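Local coordinates for uncharacterized protein (Bacteroides eggerthii, PDB 4L3R), which is of unknown function, but belongs to the DUF4847 family of the calycin clan and folds as an antiparallel beta-sheet with flanking helices, at residues Phe53-Asn58 / Val70-Val75. Residues are numbered along the deposited sequence; the frame is centred on the assembly and turned at random.
Sequences FTLNFN and VSAHAV
Val70 turns CG1 anti to its backbone N (chi1 162°) and CG2 anti to its carbonyl carbon, a fork that serves two neighbours on the strand opposite. CG1 crosses Leu55, whose chi1 of 170° sets CG anti to the backbone N and whose chi2 of 71° then places CD1, 3.5 Å from Val70 CG1. CG2 lies alongside Phe57, side chains pointing the same way, with the ring's CE2 3.4 Å off. A beta-branched valine suits this place, since its branch at CB gives each neighbour a methyl of its own. On the same face the small CB of Ala72 touches Leu55 CD1 on one hand and Leu115 of helix 106-116 on the other, while Leu55 and Phe57 reach strand 127-134 across the interior.

The other face is polar. Ser71 and Asn56, both partly exposed, carry short polar groups that can bond out of the sheet: Ser71 OG to a water at 2.9 Å and to Asp81 N, Asn56 ND2 to Thr14 OG1. The water also donates to Asn58 OD1, joining two groups too far apart to bond directly. Between the backbones, Asn56 N to Ser71 O at 2.8 Å and Ser71 N to Asn56 O at 2.9 Å make a hydrogen-bonded pair, both bonds nearly straight.

Toward Phe53 the register slips. Thr54 N binds His73 O at 2.9 Å and His73 N returns to Thr54 O, while Phe53 N meets Ala74 O in its carbonyl plane, on a lone pair. Phe53, with positive phi, and Thr54 thus both face His73. The phenylalanine ring has Ala74 O over one face, toward the rim, brings CZ to Val75 CG2 at 3.5 Å, and packs edge-to-face with Phe111. This is a G1 beta bulge at the open end of the hairpin of strands 54-61 and 66-73, in an antiparallel sheet whose largely sequential strand order is consistent with the calycin clan.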
ATOM      1  N   PHE B  53     -17.070 -10.314  10.573  1.00 48.59           N
ATOM      2  CA  PHE B  53     -16.306 -11.271   9.770  1.00 45.97           C
ATOM      3  C   PHE B  53     -15.729 -10.613   8.509  1.00 50.51           C
ATOM      4  O   PHE B  53     -15.901 -11.114   7.394  1.00 49.47           O
ATOM      5  CB  PHE B  53     -17.148 -12.511   9.421  1.00 47.32           C
ATOM      6  CG  PHE B  53     -17.718 -13.214  10.630  1.00 47.71           C
ATOM      7  CD1 PHE B  53     -17.010 -14.227  11.261  1.00 48.32           C
ATOM      8  CD2 PHE B  53     -18.970 -12.875  11.125  1.00 50.35           C
ATOM      9  CE1 PHE B  53     -17.524 -14.855  12.392  1.00 48.88           C
ATOM     10  CE2 PHE B  53     -19.491 -13.514  12.249  1.00 52.77           C
ATOM     11  CZ  PHE B  53     -18.772 -14.511  12.867  1.00 49.49           C
ATOM     12  N   THR B  54     -15.025  -9.488   8.708  1.00 48.32           N
ATOM     13  CA  THR B  54     -14.383  -8.749   7.626  1.00 48.44           C
ATOM     14  C   THR B  54     -12.865  -8.932   7.698  1.00 50.55           C
ATOM     15  O   THR B  54     -12.321  -9.261   8.757  1.00 48.77           O
ATOM     16  CB  THR B  54     -14.758  -7.276   7.673  1.00 56.62           C
ATOM     17  OG1 THR B  54     -14.324  -6.711   8.911  1.00 59.97           O
ATOM     18  CG2 THR B  54     -16.240  -7.045   7.467  1.00 54.76           C
ATOM     19  N   LEU B  55     -12.194  -8.717   6.569  1.00 47.18           N
ATOM     20  CA  LEU B  55     -10.741  -8.834   6.443  1.00 46.73           C
ATOM     21  C   LEU B  55     -10.253  -7.711   5.532  1.00 52.67           C
ATOM     22  O   LEU B  55     -10.866  -7.448   4.497  1.00 54.00           O
ATOM     23  CB  LEU B  55     -10.385 -10.233   5.898  1.00 46.09           C
ATOM     24  CG  LEU B  55      -8.933 -10.506   5.472  1.00 50.20           C
ATOM     25  CD1 LEU B  55      -8.012 -10.581   6.682  1.00 49.60           C
ATOM     26  CD2 LEU B  55      -8.845 -11.817   4.715  1.00 51.12           C
ATOM     27  N   ASN B  56      -9.202  -7.004   5.948  1.00 48.25           N
ATOM     28  CA  ASN B  56      -8.663  -5.881   5.191  1.00 48.82           C
ATOM     29  C   ASN B  56      -7.155  -5.968   5.090  1.00 52.18           C
ATOM     30  O   ASN B  56      -6.475  -6.136   6.103  1.00 50.70           O
ATOM     31  CB  ASN B  56      -9.037  -4.556   5.872  1.00 48.30           C
ATOM     32  CG  ASN B  56     -10.467  -4.151   5.680  1.00 62.39           C
ATOM     33  OD1 ASN B  56     -11.316  -4.412   6.530  1.00 59.66           O
ATOM     34  ND2 ASN B  56     -10.770  -3.471   4.581  1.00 50.93           N
ATOM     35  N   PHE B  57      -6.639  -5.842   3.873  1.00 49.95           N
ATOM     36  CA  PHE B  57      -5.211  -5.773   3.592  1.00 50.35           C
ATOM     37  C   PHE B  57      -4.915  -4.304   3.414  1.00 57.28           C
ATOM     38  O   PHE B  57      -5.466  -3.694   2.499  1.00 57.57           O
ATOM     39  CB  PHE B  57      -4.865  -6.594   2.351  1.00 51.76           C
ATOM     40  CG  PHE B  57      -5.019  -8.073   2.591  1.00 51.47           C
ATOM     41  CD1 PHE B  57      -6.260  -8.683   2.488  1.00 53.61           C
ATOM     42  CD2 PHE B  57      -3.934  -8.849   2.953  1.00 52.30           C
ATOM     43  CE1 PHE B  57      -6.401 -10.050   2.702  1.00 53.52           C
ATOM     44  CE2 PHE B  57      -4.075 -10.218   3.161  1.00 54.26           C
ATOM     45  CZ  PHE B  57      -5.306 -10.812   3.030  1.00 52.51           C
ATOM     46  N   ASN B  58      -4.167  -3.698   4.340  1.00 56.56           N
ATOM     47  CA  ASN B  58      -3.885  -2.260   4.271  1.00 59.81           C
ATOM     48  C   ASN B  58      -2.416  -1.954   4.360  1.00 66.85           C
ATOM     49  O   ASN B  58      -1.640  -2.741   4.905  1.00 65.28           O
ATOM     50  CB  ASN B  58      -4.584  -1.508   5.412  1.00 59.91           C
ATOM     51  CG  ASN B  58      -6.043  -1.819   5.599  1.00 78.79           C
ATOM     52  OD1 ASN B  58      -6.450  -2.341   6.638  1.00 71.64           O
ATOM     53  ND2 ASN B  58      -6.867  -1.455   4.624  1.00 73.35           N
ATOM     54  N   VAL B  70      -2.327  -6.919   7.846  1.00 51.04           N
ATOM     55  CA  VAL B  70      -3.668  -7.495   7.821  1.00 49.47           C
ATOM     56  C   VAL B  70      -4.436  -7.041   9.050  1.00 50.95           C
ATOM     57  O   VAL B  70      -3.911  -7.078  10.165  1.00 49.69           O
ATOM     58  CB  VAL B  70      -3.630  -9.044   7.737  1.00 52.71           C
ATOM     59  CG1 VAL B  70      -4.965  -9.667   8.146  1.00 52.78           C
ATOM     60  CG2 VAL B  70      -3.283  -9.480   6.340  1.00 52.68           C
ATOM     61  N   SER B  71      -5.692  -6.664   8.834  1.00 46.67           N
ATOM     62  CA  SER B  71      -6.638  -6.318   9.888  1.00 47.04           C
ATOM     63  C   SER B  71      -7.896  -7.145   9.664  1.00 49.68           C
ATOM     64  O   SER B  71      -8.257  -7.407   8.522  1.00 48.97           O
ATOM     65  CB  SER B  71      -6.959  -4.825   9.880  1.00 51.61           C
ATOM     66  OG  SER B  71      -5.878  -4.060  10.383  1.00 62.38           O
ATOM     67  N   ALA B  72      -8.542  -7.576  10.733  1.00 46.62           N
ATOM     68  CA  ALA B  72      -9.771  -8.344  10.615  1.00 45.92           C
ATOM     69  C   ALA B  72     -10.658  -8.105  11.809  1.00 51.45           C
ATOM     70  O   ALA B  72     -10.182  -7.788  12.901  1.00 52.13           O
ATOM     71  CB  ALA B  72      -9.469  -9.828  10.481  1.00 44.53           C
ATOM     72  N   HIS B  73     -11.954  -8.228  11.592  1.00 48.92           N
ATOM     73  CA  HIS B  73     -12.934  -8.088  12.655  1.00 50.37           C
ATOM     74  C   HIS B  73     -13.866  -9.271  12.571  1.00 52.65           C
ATOM     75  O   HIS B  73     -14.436  -9.510  11.512  1.00 51.20           O
ATOM     76  CB  HIS B  73     -13.691  -6.763  12.542  1.00 53.54           C
ATOM     77  CG  HIS B  73     -14.786  -6.633  13.554  1.00 59.33           C
ATOM     78  ND1 HIS B  73     -16.097  -6.471  13.169  1.00 62.79           N
ATOM     79  CD2 HIS B  73     -14.739  -6.732  14.902  1.00 62.33           C
ATOM     80  CE1 HIS B  73     -16.801  -6.411  14.287  1.00 64.15           C
ATOM     81  NE2 HIS B  73     -16.026  -6.586  15.354  1.00 64.31           N
ATOM     82  N   ALA B  74     -13.984 -10.035  13.664  1.00 49.02           N
ATOM     83  CA  ALA B  74     -14.903 -11.161  13.744  1.00 47.99           C
ATOM     84  C   ALA B  74     -16.234 -10.637  14.311  1.00 51.76           C
ATOM     85  O   ALA B  74     -17.031 -10.133  13.528  1.00 51.25           O
ATOM     86  CB  ALA B  74     -14.312 -12.268  14.601  1.00 48.08           C
ATOM     87  N   VAL B  75     -16.468 -10.706  15.635  1.00 49.47           N
ATOM     88  CA  VAL B  75     -17.691 -10.179  16.249  1.00 51.84           C
ATOM     89  C   VAL B  75     -17.256  -9.251  17.383  1.00 59.60           C
ATOM     90  O   VAL B  75     -17.358  -8.031  17.240  1.00 62.13           O
ATOM     91  CB  VAL B  75     -18.649 -11.314  16.712  1.00 56.03           C
ATOM     92  CG1 VAL B  75     -19.887 -10.737  17.413  1.00 58.57           C
ATOM     93  CG2 VAL B  75     -19.058 -12.190  15.531  1.00 53.73           C
TER
HETATM   94  O   HOH W   1      -4.073  -3.608   8.210  1.00 69.64           O